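Local coordinates for protein cadherin-related family member 2 (PDB 5CYX) that probably joins neighbouring microvilli of the epithelial brush border through calcium-dependent adhesion to CDHR5, the portion here being its three outermost cadherin repeats, at residues A[257-262]-A[298-303]; A[96-101]-A[191-196]; A[110-115]-A[122-127]; A[264-269]-A[286-291]; A[141-146]-A[184-189]. One frame throughout, in Å; residues are numbered along the deposited sequence.

Contact 1: residues A[257-262]-A[298-303]; sequences VTYSVS and IQVTAT
The ring of Tyr259 leans on Ala302, its non-hydrogen-bonded partner across two antiparallel strands, with Ala302 CB obliquely placed 3.9 Å from CE2. Val300 CG1 approaches obliquely at CD2 from the other side of the ring plane, while CG1 of Val257, a neighbour on the phenol's own strand, lies over the face on the Ala302 side, 3.8 Å above the plane and offset toward the rim. Val257 CG1, anti to its backbone N (chi1 171°), also meets Ala302 CB at 3.6 Å, so the small methyl is touched by both Val257 and Tyr259. Val261 continues this apolar side, its CG1 packing against Ile298 CG1. The backbones are joined by paired bonds between Thr258 and Thr303 and between Ser260 and Thr301; the bond from Thr301 N to Ser260 O, 2.9 Å, is almost straight at 175°. Beyond them Ser262 N donates to Gln299 O. Polar groups occupy the other side of the sheet. Ser262 OG meets Thr301 OG1 at 2.5 Å, a short hydrogen bond in which either hydroxyl could be donor, and Gln299 OE1 lies 3.0 Å from the same Ser262 OG. Farther along, one water ties Ser260 OG, Thr303 OG1 and Thr301 O together, donating to the last at 2.9 Å. This is edge-strand pairing in the third cadherin repeat: strand 257-264 borders the sheet, and strand 295-304 lies between it and strand 315-324. Tyr259, Val300 and Ala302 turn toward strand 240-248 of the facing sheet, where Tyr259 OH hydrogen-bonds Ala246 N, while Val261 reaches strand 270-272.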
# COMPACT_ATOMS: atom_id res chain seq x y z
N VAL A 257 28.47 -26.75 12.42
CA VAL A 257 29.64 -25.89 12.35
C VAL A 257 30.93 -26.69 12.24
O VAL A 257 31.07 -27.70 12.91
CB VAL A 257 29.70 -24.96 13.59
CG1 VAL A 257 31.01 -24.22 13.62
CG2 VAL A 257 28.54 -24.00 13.57
N THR A 258 31.86 -26.22 11.41
CA THR A 258 33.22 -26.75 11.39
C THR A 258 34.20 -25.69 11.81
O THR A 258 33.84 -24.53 11.96
CB THR A 258 33.61 -27.30 10.02
OG1 THR A 258 33.59 -26.26 9.06
CG2 THR A 258 32.66 -28.35 9.59
N TYR A 259 35.44 -26.09 12.04
CA TYR A 259 36.44 -25.24 12.68
C TYR A 259 37.72 -25.37 11.90
O TYR A 259 37.97 -26.38 11.29
CB TYR A 259 36.68 -25.68 14.14
CG TYR A 259 35.40 -25.76 14.96
CD1 TYR A 259 34.60 -26.92 15.00
CD2 TYR A 259 34.98 -24.68 15.68
CE1 TYR A 259 33.42 -26.96 15.74
CE2 TYR A 259 33.82 -24.72 16.40
CZ TYR A 259 33.05 -25.83 16.46
OH TYR A 259 31.90 -25.73 17.21
N SER A 260 38.54 -24.33 11.91
CA SER A 260 39.92 -24.40 11.41
C SER A 260 40.74 -23.41 12.24
O SER A 260 40.20 -22.49 12.80
CB SER A 260 39.98 -24.04 9.92
OG SER A 260 39.35 -22.78 9.69
N VAL A 261 42.03 -23.68 12.35
CA VAL A 261 42.99 -22.81 12.97
C VAL A 261 43.39 -21.85 11.86
O VAL A 261 43.99 -22.25 10.86
CB VAL A 261 44.21 -23.57 13.49
CG1 VAL A 261 45.23 -22.58 14.06
CG2 VAL A 261 43.77 -24.54 14.57
N SER A 262 43.00 -20.59 12.06
CA SER A 262 43.20 -19.53 11.07
C SER A 262 44.52 -18.78 11.29
O SER A 262 44.98 -18.07 10.39
CB SER A 262 42.01 -18.55 11.11
OG SER A 262 41.47 -18.43 12.43
N ILE A 298 46.29 -19.16 19.83
CA ILE A 298 45.75 -19.83 18.61
C ILE A 298 44.42 -19.22 18.23
O ILE A 298 43.54 -19.12 19.08
CB ILE A 298 45.64 -21.36 18.85
CG1 ILE A 298 46.65 -22.09 18.00
CG2 ILE A 298 44.28 -21.97 18.54
CD1 ILE A 298 48.03 -22.09 18.60
N GLN A 299 44.28 -18.78 16.97
CA GLN A 299 43.00 -18.30 16.45
C GLN A 299 42.20 -19.45 15.80
O GLN A 299 42.66 -20.06 14.84
CB GLN A 299 43.21 -17.20 15.43
CG GLN A 299 41.94 -16.41 15.13
CD GLN A 299 42.13 -15.41 14.02
OE1 GLN A 299 42.68 -15.74 12.97
NE2 GLN A 299 41.71 -14.17 14.25
N VAL A 300 41.00 -19.68 16.32
CA VAL A 300 40.05 -20.64 15.82
C VAL A 300 38.90 -19.92 15.11
O VAL A 300 38.29 -18.97 15.66
CB VAL A 300 39.53 -21.55 16.94
CG1 VAL A 300 38.39 -22.44 16.45
CG2 VAL A 300 40.65 -22.42 17.48
N THR A 301 38.61 -20.40 13.91
CA THR A 301 37.54 -19.88 13.08
C THR A 301 36.51 -20.99 12.96
O THR A 301 36.87 -22.12 12.68
CB THR A 301 38.08 -19.50 11.68
OG1 THR A 301 39.00 -18.42 11.83
CG2 THR A 301 36.97 -19.09 10.74
N ALA A 302 35.25 -20.64 13.23
CA ALA A 302 34.11 -21.53 13.09
C ALA A 302 33.33 -21.06 11.89
O ALA A 302 33.08 -19.89 11.75
CB ALA A 302 33.24 -21.46 14.34
N THR A 303 32.93 -21.99 11.04
CA THR A 303 32.24 -21.70 9.79
C THR A 303 31.05 -22.66 9.68
O THR A 303 31.21 -23.88 9.84
CB THR A 303 33.18 -21.93 8.58
OG1 THR A 303 34.42 -21.24 8.78
CG2 THR A 303 32.56 -21.46 7.30
O HOH W 1 36.38 -22.68 9.92

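Contact 2: residues A[96-101]-A[191-196]; sequences EDRNDN and GGILDN. With CA (calcium ion), chain C; CA (calcium ion), chain D; CA (calcium ion), chain B.
Backbone contact between the linker at 96-101 and the short strand 192-194 rests on one hydrogen bond, Asn99 N to Ile193 O, 2.8 Å long and 162° at the hydrogen, with Asn99 at the centre of an inverse gamma turn. Arg98 lies beside Ile193, the two side chains pointing the same way, and its CD packs 3.9 Å from Ile193 CG2. The arginine chain bends at chi2 (-83°), and its guanidinium is held on several sides: NH1 forms a salt bridge with Glu96 OE1, NH2 donates to Asp97 O at 2.8 Å, and NE donates in plane to a water that also accepts from Asn196 N. An alanine in place of Arg98 would probably leave Glu96 without this mate and Asp97 O without this donor, and open a gap beside Ile193. Leu194 covers the next peptide, its CD2 3.7 Å from Asn99 O and its CD1 near Asp100 CB. Gly192 fits closely here, since a CB at this position would sit tightly against Asn99 CB. The same short linker feeds three calcium ions. Asp97 OD1, Arg98 O and Asp100 OD1 bind one, Asn99 OD1 (2.3 Å) and Asn101 O a second, and Asp100 OD2 (2.2 Å) the third, so that Asp100 bridges two metals. Glu18, Glu69, Asp131, Asp133, Ala137 and Asp189 supply further ligands from both flanking repeats. With carboxylate, amide and backbone oxygens gathered in one short segment, this is the calcium-binding linker of cadherins; bound metal would be expected to offset the crowded carboxylates and stiffen the junction between the first two repeats.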
# COMPACT_ATOMS: atom_id res chain seq x y z
N GLU A 96 -36.84 -0.38 -0.88
CA GLU A 96 -35.55 0.26 -0.67
C GLU A 96 -34.60 -0.56 0.23
O GLU A 96 -35.00 -1.07 1.31
CB GLU A 96 -35.70 1.64 -0.04
CG GLU A 96 -36.21 2.71 -0.97
CD GLU A 96 -36.04 4.12 -0.40
OE1 GLU A 96 -36.15 4.28 0.85
OE2 GLU A 96 -35.80 5.05 -1.22
N ASP A 97 -33.35 -0.58 -0.19
CA ASP A 97 -32.29 -1.26 0.53
C ASP A 97 -32.07 -0.57 1.89
O ASP A 97 -32.10 0.68 1.98
CB ASP A 97 -30.97 -1.24 -0.28
CG ASP A 97 -29.91 -2.22 0.29
OD1 ASP A 97 -30.26 -3.19 1.01
OD2 ASP A 97 -28.70 -1.96 0.04
N ARG A 98 -31.90 -1.40 2.93
CA ARG A 98 -31.41 -0.87 4.25
C ARG A 98 -30.23 -1.76 4.73
O ARG A 98 -30.04 -2.93 4.24
CB ARG A 98 -32.54 -0.84 5.25
CG ARG A 98 -33.64 0.16 4.93
CD ARG A 98 -33.24 1.53 5.41
NE ARG A 98 -34.21 2.56 5.07
CZ ARG A 98 -34.28 3.22 3.93
NH1 ARG A 98 -35.20 4.15 3.78
NH2 ARG A 98 -33.46 2.97 2.92
N ASN A 99 -29.41 -1.22 5.63
CA ASN A 99 -28.24 -1.94 6.08
C ASN A 99 -28.58 -3.02 7.13
O ASN A 99 -28.33 -2.83 8.35
CB ASN A 99 -27.19 -1.00 6.61
CG ASN A 99 -25.86 -1.64 6.75
OD1 ASN A 99 -25.65 -2.76 6.31
ND2 ASN A 99 -24.97 -0.95 7.40
N ASP A 100 -29.15 -4.13 6.64
CA ASP A 100 -29.49 -5.28 7.49
C ASP A 100 -28.56 -6.45 7.22
O ASP A 100 -28.81 -7.51 7.74
CB ASP A 100 -30.95 -5.74 7.23
CG ASP A 100 -31.21 -6.08 5.72
OD1 ASP A 100 -30.40 -5.74 4.84
OD2 ASP A 100 -32.20 -6.74 5.40
N ASN A 101 -27.53 -6.33 6.36
CA ASN A 101 -26.58 -7.47 6.29
C ASN A 101 -25.20 -7.11 6.82
O ASN A 101 -24.84 -5.93 6.80
CB ASN A 101 -26.48 -8.06 4.89
CG ASN A 101 -27.71 -8.84 4.51
OD1 ASN A 101 -27.88 -9.99 4.95
ND2 ASN A 101 -28.56 -8.25 3.72
N GLY A 191 -21.38 1.87 6.40
CA GLY A 191 -22.56 2.52 6.92
C GLY A 191 -23.68 2.67 5.91
O GLY A 191 -23.50 2.51 4.67
N GLY A 192 -24.82 3.01 6.47
CA GLY A 192 -26.12 3.07 5.81
C GLY A 192 -27.16 3.37 6.90
O GLY A 192 -26.85 4.00 7.92
N ILE A 193 -28.40 2.99 6.63
CA ILE A 193 -29.54 3.31 7.45
C ILE A 193 -30.20 2.00 7.84
O ILE A 193 -30.32 1.08 6.99
CB ILE A 193 -30.58 4.13 6.65
CG1 ILE A 193 -29.96 5.42 6.06
CG2 ILE A 193 -31.81 4.45 7.50
CD1 ILE A 193 -29.39 6.35 7.10
N LEU A 194 -30.67 1.94 9.09
CA LEU A 194 -31.54 0.87 9.54
C LEU A 194 -32.45 1.44 10.63
O LEU A 194 -31.97 2.15 11.53
CB LEU A 194 -30.72 -0.28 10.09
CG LEU A 194 -31.51 -1.54 10.44
CD1 LEU A 194 -32.05 -2.25 9.19
CD2 LEU A 194 -30.61 -2.47 11.23
N ASP A 195 -33.75 1.17 10.50
CA ASP A 195 -34.77 1.86 11.29
C ASP A 195 -34.53 3.36 11.33
O ASP A 195 -34.48 3.94 12.38
CB ASP A 195 -34.80 1.24 12.70
CG ASP A 195 -34.88 -0.26 12.63
OD1 ASP A 195 -35.64 -0.75 11.78
OD2 ASP A 195 -34.16 -0.96 13.35
N ASN A 196 -34.35 3.97 10.15
CA ASN A 196 -34.31 5.40 10.00
C ASN A 196 -33.16 6.14 10.69
O ASN A 196 -33.20 7.35 10.83
CB ASN A 196 -35.67 6.02 10.39
CG ASN A 196 -36.82 5.41 9.61
OD1 ASN A 196 -36.79 5.37 8.37
ND2 ASN A 196 -37.85 4.98 10.31
CA CA C . -30.24 -4.79 2.68
CA CA D . -24.18 -4.26 5.32
CA CA B . -32.78 -7.77 3.57
O HOH W 2 -35.10 2.63 7.87
O HOH W 3 -31.42 -9.62 4.46

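Contact 3: residues A[110-115]-A[122-127]; sequences FSTSIN and SVVFSV
Two strands of the second cadherin repeat, 109-115 and 123-126, face each other across its beta sandwich and meet through side chains, without a direct hydrogen bond between 110-115 and 122-127. Their axes approach to 7.9 Å and run nearly antiparallel, at 168°. Phe110 and Phe125 form an oblique aromatic pair, ring centroids 5.7 Å apart and planes turned by 50°; Phe125 CE2 comes within 3.5 Å of Phe110 CB. Val127 CG1 sits over a face of the Phe110 ring in a CH-pi contact, 4.3 Å from the centroid. Thr112 slides past Phe125 in the opposite direction, its CB 3.8 Å from Phe125 CD1. Its OG1, anti to the backbone N (chi1 -170°), takes part in a hydrogen bond with a water that also lies near Ser113 O and Val124 O. Deeper in, Ile114 CD1 meets Val124 CG1 at 4.0 Å, the two side chains crossing at about a right angle. Strand 109-115 is an edge strand running parallel to 206-213, whereas 123-126 borders 165-168 in the other sheet. Leu118, Leu168 and Leu172 continue the apolar layer around Ile114 and Val124, and Phe105 packs on Val127.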
# COMPACT_ATOMS: atom_id res chain seq x y z
N PHE A 110 -7.31 -18.63 9.66
CA PHE A 110 -6.43 -18.78 8.52
C PHE A 110 -5.06 -18.95 9.09
O PHE A 110 -4.78 -18.46 10.19
CB PHE A 110 -6.45 -17.49 7.68
CG PHE A 110 -7.80 -17.14 7.19
CD1 PHE A 110 -8.34 -17.81 6.05
CD2 PHE A 110 -8.60 -16.26 7.88
CE1 PHE A 110 -9.62 -17.49 5.59
CE2 PHE A 110 -9.87 -15.94 7.43
CZ PHE A 110 -10.39 -16.55 6.29
N SER A 111 -4.17 -19.56 8.31
CA SER A 111 -2.77 -19.65 8.67
C SER A 111 -1.88 -19.53 7.42
O SER A 111 -2.29 -19.88 6.31
CB SER A 111 -2.47 -20.92 9.42
OG SER A 111 -2.76 -22.02 8.58
N THR A 112 -0.66 -19.04 7.59
CA THR A 112 0.28 -18.98 6.50
C THR A 112 1.70 -18.92 7.07
O THR A 112 1.91 -18.63 8.27
CB THR A 112 -0.03 -17.70 5.63
OG1 THR A 112 0.72 -17.74 4.43
CG2 THR A 112 0.34 -16.44 6.36
N SER A 113 2.67 -19.18 6.20
CA SER A 113 4.08 -19.04 6.55
C SER A 113 4.75 -17.98 5.69
O SER A 113 4.50 -17.91 4.48
CB SER A 113 4.82 -20.35 6.34
OG SER A 113 4.26 -21.31 7.16
N ILE A 114 5.65 -17.21 6.29
CA ILE A 114 6.47 -16.28 5.53
C ILE A 114 7.92 -16.32 5.95
O ILE A 114 8.24 -16.56 7.13
CB ILE A 114 5.94 -14.85 5.61
CG1 ILE A 114 6.01 -14.34 7.05
CG2 ILE A 114 4.54 -14.78 5.04
CD1 ILE A 114 5.28 -13.04 7.27
N ASN A 115 8.80 -16.10 4.98
CA ASN A 115 10.22 -15.99 5.22
C ASN A 115 10.49 -14.74 6.00
O ASN A 115 9.89 -13.69 5.70
CB ASN A 115 10.99 -15.85 3.90
CG ASN A 115 11.13 -17.15 3.14
OD1 ASN A 115 11.43 -17.13 1.97
ND2 ASN A 115 10.88 -18.23 3.77
N SER A 122 5.59 -6.00 1.06
CA SER A 122 5.02 -7.27 0.56
C SER A 122 3.68 -7.57 1.18
O SER A 122 3.50 -7.42 2.41
CB SER A 122 5.92 -8.44 0.86
OG SER A 122 7.24 -8.33 0.37
N VAL A 123 2.78 -8.14 0.38
CA VAL A 123 1.58 -8.78 0.89
C VAL A 123 1.89 -10.10 1.61
O VAL A 123 2.48 -11.02 1.05
CB VAL A 123 0.48 -9.01 -0.17
CG1 VAL A 123 -0.65 -9.89 0.37
CG2 VAL A 123 -0.12 -7.69 -0.61
N VAL A 124 1.40 -10.20 2.84
CA VAL A 124 1.56 -11.36 3.69
C VAL A 124 0.45 -12.37 3.49
O VAL A 124 0.70 -13.52 3.51
CB VAL A 124 1.59 -10.97 5.19
CG1 VAL A 124 1.49 -12.22 6.11
CG2 VAL A 124 2.86 -10.23 5.46
N PHE A 125 -0.77 -11.88 3.41
CA PHE A 125 -1.96 -12.71 3.31
C PHE A 125 -3.11 -11.80 2.97
O PHE A 125 -3.13 -10.60 3.39
CB PHE A 125 -2.28 -13.38 4.67
CG PHE A 125 -3.20 -14.59 4.54
CD1 PHE A 125 -2.77 -15.73 3.87
CD2 PHE A 125 -4.51 -14.56 5.05
CE1 PHE A 125 -3.62 -16.83 3.71
CE2 PHE A 125 -5.35 -15.67 4.91
CZ PHE A 125 -4.92 -16.80 4.21
N SER A 126 -4.10 -12.37 2.31
CA SER A 126 -5.29 -11.64 1.91
C SER A 126 -6.56 -12.33 2.41
O SER A 126 -6.67 -13.54 2.34
CB SER A 126 -5.30 -11.46 0.39
OG SER A 126 -4.23 -10.58 0.03
N VAL A 127 -7.46 -11.55 3.00
CA VAL A 127 -8.79 -12.05 3.33
C VAL A 127 -9.87 -11.33 2.49
O VAL A 127 -9.64 -10.24 1.95
CB VAL A 127 -9.07 -11.92 4.84
CG1 VAL A 127 -8.15 -12.87 5.61
CG2 VAL A 127 -8.87 -10.48 5.34
O HOH W 4 2.40 -16.10 2.83

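Contact 4: residues A[264-269]-A[286-291]; sequences STRPGW and REQLLL
Leu289 makes the close part of this contact, its two methyls dividing between Arg266 and Trp269. CD2 lies 3.5 Å from Arg266 NE, and CD1 packs obliquely 3.8 Å from Trp269 CZ3; in both cases the side chains slide past each other in opposite directions. Arg266 CB covers one face of the indole, 3.6 Å above its plane and toward the rim, so arginine and tryptophan are layered before they reach Leu289. A bend at chi2 (-62°), which sets CD, lets the arginine run past Leu289 CD2. The Gln288 side is the solvent-exposed one, and no hydrogen bond ties it to 264-269. Its NE2 approaches the indole edge at Trp269 CZ2, 3.5 Å away, with amide and ring planes 15° apart. The same NE2 lies 3.1 Å from Arg266 NH2, but both are donors. The polar anchor of the guanidinium is instead a salt bridge from NH1 to Glu292. An alanine in place of Arg266 would probably leave Glu292 without this partner and uncover Leu289 CD2. Val296 and Val324 extend the packing around Leu289. The backbone from Arg266 to Trp269 forms a type II beta turn with Gly268 at its third position, where positive phi suits glycine; this connects strands 257-264 and 270-272 of the third cadherin repeat.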
# COMPACT_ATOMS: atom_id res chain seq x y z
N SER A 264 48.21 -18.55 14.35
CA SER A 264 48.83 -18.74 15.66
C SER A 264 50.24 -18.15 15.84
O SER A 264 50.92 -17.77 14.89
CB SER A 264 48.90 -20.23 16.00
OG SER A 264 50.04 -20.83 15.44
N THR A 265 50.66 -18.11 17.09
CA THR A 265 52.08 -18.06 17.44
C THR A 265 52.48 -19.54 17.47
O THR A 265 51.81 -20.34 18.12
CB THR A 265 52.28 -17.38 18.81
OG1 THR A 265 51.76 -18.21 19.86
CG2 THR A 265 51.55 -16.02 18.85
N ARG A 266 53.52 -19.91 16.73
CA ARG A 266 53.90 -21.33 16.43
C ARG A 266 52.97 -22.05 15.45
O ARG A 266 52.31 -23.04 15.81
CB ARG A 266 54.10 -22.18 17.71
CG ARG A 266 54.91 -21.52 18.82
CD ARG A 266 56.33 -21.22 18.38
NE ARG A 266 56.91 -20.14 19.18
CZ ARG A 266 58.21 -19.89 19.28
NH1 ARG A 266 58.62 -18.88 20.05
NH2 ARG A 266 59.12 -20.64 18.65
N PRO A 267 52.93 -21.57 14.19
CA PRO A 267 52.23 -22.31 13.14
C PRO A 267 52.65 -23.78 13.12
O PRO A 267 53.82 -24.09 13.32
CB PRO A 267 52.68 -21.60 11.86
CG PRO A 267 53.00 -20.20 12.28
CD PRO A 267 53.46 -20.27 13.71
N GLY A 268 51.67 -24.67 12.92
CA GLY A 268 51.91 -26.09 12.88
C GLY A 268 51.79 -26.83 14.20
O GLY A 268 51.54 -28.03 14.20
N TRP A 269 51.98 -26.16 15.35
CA TRP A 269 52.02 -26.93 16.60
C TRP A 269 50.67 -27.54 16.95
O TRP A 269 50.63 -28.66 17.47
CB TRP A 269 52.54 -26.10 17.76
CG TRP A 269 54.02 -25.92 17.75
CD1 TRP A 269 54.88 -26.05 16.69
CD2 TRP A 269 54.81 -25.51 18.86
NE1 TRP A 269 56.16 -25.78 17.09
CE2 TRP A 269 56.15 -25.44 18.42
CE3 TRP A 269 54.52 -25.23 20.21
CZ2 TRP A 269 57.21 -25.09 19.28
CZ3 TRP A 269 55.58 -24.86 21.07
CH2 TRP A 269 56.91 -24.80 20.59
N ARG A 286 58.69 -26.57 25.20
CA ARG A 286 58.52 -25.63 26.33
C ARG A 286 59.60 -24.55 26.39
O ARG A 286 59.32 -23.40 26.73
CB ARG A 286 58.48 -26.42 27.65
CG ARG A 286 58.17 -25.62 28.91
CD ARG A 286 58.82 -26.22 30.17
NE ARG A 286 58.19 -27.48 30.59
CZ ARG A 286 58.65 -28.29 31.55
NH1 ARG A 286 57.99 -29.42 31.84
NH2 ARG A 286 59.76 -28.00 32.22
N GLU A 287 60.84 -24.92 26.03
CA GLU A 287 62.01 -24.03 26.10
C GLU A 287 61.96 -22.86 25.12
O GLU A 287 62.35 -21.75 25.48
CB GLU A 287 63.33 -24.82 25.92
CG GLU A 287 63.88 -25.42 27.22
CD GLU A 287 62.87 -26.31 27.93
OE1 GLU A 287 62.25 -25.85 28.92
OE2 GLU A 287 62.68 -27.47 27.48
N GLN A 288 61.47 -23.10 23.90
CA GLN A 288 61.26 -22.01 22.93
C GLN A 288 60.25 -20.94 23.37
O GLN A 288 60.29 -19.81 22.88
CB GLN A 288 60.84 -22.56 21.56
CG GLN A 288 62.00 -22.82 20.61
CD GLN A 288 61.58 -23.04 19.16
OE1 GLN A 288 62.37 -22.84 18.25
NE2 GLN A 288 60.33 -23.46 18.94
N LEU A 289 59.36 -21.30 24.29
CA LEU A 289 58.33 -20.38 24.79
C LEU A 289 58.65 -19.70 26.13
O LEU A 289 57.76 -19.09 26.72
CB LEU A 289 57.01 -21.14 24.94
CG LEU A 289 56.51 -21.90 23.72
CD1 LEU A 289 55.21 -22.56 24.12
CD2 LEU A 289 56.32 -20.98 22.52
N LEU A 290 59.90 -19.79 26.59
CA LEU A 290 60.30 -19.12 27.85
C LEU A 290 60.18 -17.58 27.79
O LEU A 290 59.91 -16.93 28.81
CB LEU A 290 61.72 -19.55 28.29
CG LEU A 290 61.76 -20.96 28.91
CD1 LEU A 290 63.10 -21.67 28.75
CD2 LEU A 290 61.38 -20.88 30.39
N LEU A 291 60.32 -17.03 26.59
CA LEU A 291 60.10 -15.60 26.34
C LEU A 291 58.61 -15.23 26.39
O LEU A 291 58.25 -14.20 26.96
CB LEU A 291 60.73 -15.18 24.99
CG LEU A 291 62.27 -15.20 24.85
CD1 LEU A 291 62.84 -16.62 24.72
CD2 LEU A 291 62.74 -14.35 23.68

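Contact 5: residues A[141-146]-A[184-189]; sequences QYFIEK and ELKACD. With CA (calcium ion), chain D.
Glu184 O receives two backbone donors, Glu145 N at 2.7 Å and, weakly, Lys146 N at 3.3 Å, while Glu184 N donates to Lys146 O. Glu145 and Lys146 both face Glu184, a classic beta bulge that shifts the register by one residue. Before it, the antiparallel strands pair regularly, Phe143 with Lys186 and Gln141 with Cys188; the bond from Gln141 N to Cys188 O is 2.8 Å and nearly straight at 176°. Glu145, bent at chi2 (-67°), crosses Lys186 obliquely, with OE2 3.5 Å from CE but 4.0 Å from NZ, an attraction of opposite charges beyond salt-bridge range. Strand 140-148 is the edge of the four-stranded sheet in the second cadherin repeat, and 180-189 lies next to it. On one side of this sheet Phe143 CE2 touches Cys188 SG at 4.0 Å, an oblique sulfur-aromatic contact, and Cys188 is linked to Cys202 by a disulfide. The other side is apolar: Ile144 and Leu185 lie side by side, CG1 against CD2, and the Tyr142 ring meets Ala187 CB obliquely at CD2, while Tyr142 OH bonds Ala129 N. Next along the chain, Asp189 OD2 binds a calcium ion at 2.5 Å, with Asn99, Asn101, Asp131, Asp133 and Ala137.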
# COMPACT_ATOMS: atom_id res chain seq x y z
N GLN A 141 -14.79 -2.55 4.59
CA GLN A 141 -13.51 -2.05 5.06
C GLN A 141 -12.96 -3.08 6.03
O GLN A 141 -13.75 -3.80 6.67
CB GLN A 141 -13.67 -0.71 5.81
CG GLN A 141 -14.62 0.28 5.15
CD GLN A 141 -14.39 1.73 5.58
OE1 GLN A 141 -15.23 2.62 5.34
NE2 GLN A 141 -13.23 1.99 6.17
N TYR A 142 -11.63 -3.14 6.13
CA TYR A 142 -10.94 -4.07 7.01
C TYR A 142 -10.13 -3.41 8.11
O TYR A 142 -9.58 -2.35 7.91
CB TYR A 142 -9.98 -4.93 6.20
CG TYR A 142 -10.71 -5.69 5.13
CD1 TYR A 142 -10.95 -5.12 3.88
CD2 TYR A 142 -11.16 -7.00 5.36
CE1 TYR A 142 -11.64 -5.84 2.90
CE2 TYR A 142 -11.84 -7.70 4.41
CZ TYR A 142 -12.06 -7.15 3.17
OH TYR A 142 -12.74 -7.86 2.23
N PHE A 143 -10.00 -4.12 9.23
CA PHE A 143 -9.29 -3.60 10.41
C PHE A 143 -8.52 -4.70 11.10
O PHE A 143 -9.01 -5.83 11.20
CB PHE A 143 -10.25 -3.01 11.44
CG PHE A 143 -11.13 -1.99 10.89
CD1 PHE A 143 -10.73 -0.63 10.89
CD2 PHE A 143 -12.33 -2.35 10.33
CE1 PHE A 143 -11.56 0.33 10.34
CE2 PHE A 143 -13.16 -1.39 9.75
CZ PHE A 143 -12.77 -0.04 9.76
N ILE A 144 -7.31 -4.36 11.54
CA ILE A 144 -6.53 -5.20 12.40
C ILE A 144 -6.88 -4.81 13.82
O ILE A 144 -6.56 -3.71 14.24
CB ILE A 144 -5.01 -5.06 12.17
CG1 ILE A 144 -4.64 -5.64 10.80
CG2 ILE A 144 -4.22 -5.80 13.27
CD1 ILE A 144 -3.24 -5.27 10.36
N GLU A 145 -7.52 -5.71 14.55
CA GLU A 145 -7.95 -5.43 15.93
C GLU A 145 -6.84 -5.64 16.95
O GLU A 145 -6.63 -4.79 17.81
CB GLU A 145 -9.18 -6.27 16.32
CG GLU A 145 -10.47 -5.83 15.62
CD GLU A 145 -10.94 -4.45 16.06
OE1 GLU A 145 -11.46 -4.32 17.21
OE2 GLU A 145 -10.76 -3.47 15.27
N LYS A 146 -6.15 -6.77 16.86
CA LYS A 146 -5.10 -7.12 17.81
C LYS A 146 -4.00 -7.90 17.14
O LYS A 146 -4.25 -8.64 16.17
CB LYS A 146 -5.70 -7.95 18.97
CG LYS A 146 -4.78 -8.01 20.19
CD LYS A 146 -5.47 -8.35 21.52
CE LYS A 146 -6.55 -7.33 21.92
NZ LYS A 146 -6.07 -5.91 22.03
N GLU A 184 -5.83 -10.68 14.97
CA GLU A 184 -7.28 -10.68 14.98
C GLU A 184 -7.78 -9.55 14.06
O GLU A 184 -7.37 -8.42 14.24
CB GLU A 184 -7.78 -10.46 16.40
CG GLU A 184 -9.26 -10.20 16.47
CD GLU A 184 -9.76 -10.06 17.89
OE1 GLU A 184 -8.99 -10.24 18.86
OE2 GLU A 184 -10.97 -9.84 18.02
N LEU A 185 -8.71 -9.85 13.15
CA LEU A 185 -9.29 -8.83 12.23
C LEU A 185 -10.78 -8.74 12.36
O LEU A 185 -11.43 -9.65 12.90
CB LEU A 185 -9.01 -9.15 10.76
CG LEU A 185 -7.74 -9.86 10.40
CD1 LEU A 185 -7.73 -10.13 8.89
CD2 LEU A 185 -6.54 -9.02 10.77
N LYS A 186 -11.32 -7.64 11.86
CA LYS A 186 -12.74 -7.59 11.51
C LYS A 186 -12.97 -6.82 10.21
O LYS A 186 -12.07 -6.18 9.69
CB LYS A 186 -13.61 -7.04 12.63
CG LYS A 186 -13.29 -5.60 13.01
CD LYS A 186 -14.30 -5.00 14.00
CE LYS A 186 -14.05 -3.48 14.08
NZ LYS A 186 -14.75 -2.78 15.20
N ALA A 187 -14.18 -6.96 9.69
CA ALA A 187 -14.61 -6.27 8.50
C ALA A 187 -15.90 -5.57 8.87
O ALA A 187 -16.75 -6.20 9.47
CB ALA A 187 -14.81 -7.25 7.33
N CYS A 188 -16.00 -4.27 8.55
CA CYS A 188 -17.26 -3.55 8.69
C CYS A 188 -17.69 -3.01 7.33
O CYS A 188 -16.88 -2.91 6.40
CB CYS A 188 -17.14 -2.38 9.68
SG CYS A 188 -16.48 -2.90 11.29
N ASP A 189 -18.96 -2.68 7.21
CA ASP A 189 -19.39 -1.98 6.04
C ASP A 189 -19.10 -0.48 6.30
O ASP A 189 -18.62 -0.08 7.40
CB ASP A 189 -20.84 -2.31 5.64
CG ASP A 189 -21.84 -2.05 6.74
OD1 ASP A 189 -21.64 -1.09 7.49
OD2 ASP A 189 -22.82 -2.84 6.87
CA CA D . -24.18 -4.26 5.32

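In the fold
From the N terminus, the chain first enters contact 2 in the loop after strand 86-96 and closes it about ninety residues later, joining repeats one and two. Within that span come contact 3, a short connection across the sandwich of repeat two, and then contact 5, a longer closure in one of its sheets. Contacts 3 and 5 follow in series and touch through Val127 and Leu185; contacts 2 and 5 share a calcium ion. Repeat three repeats the nesting: contact 1 encloses contact 4, and Ile298 packs on Ser264 between them. Contacts 1 and 2 lie on opposite sides of the chain's centre, their own centres 72 Å apart.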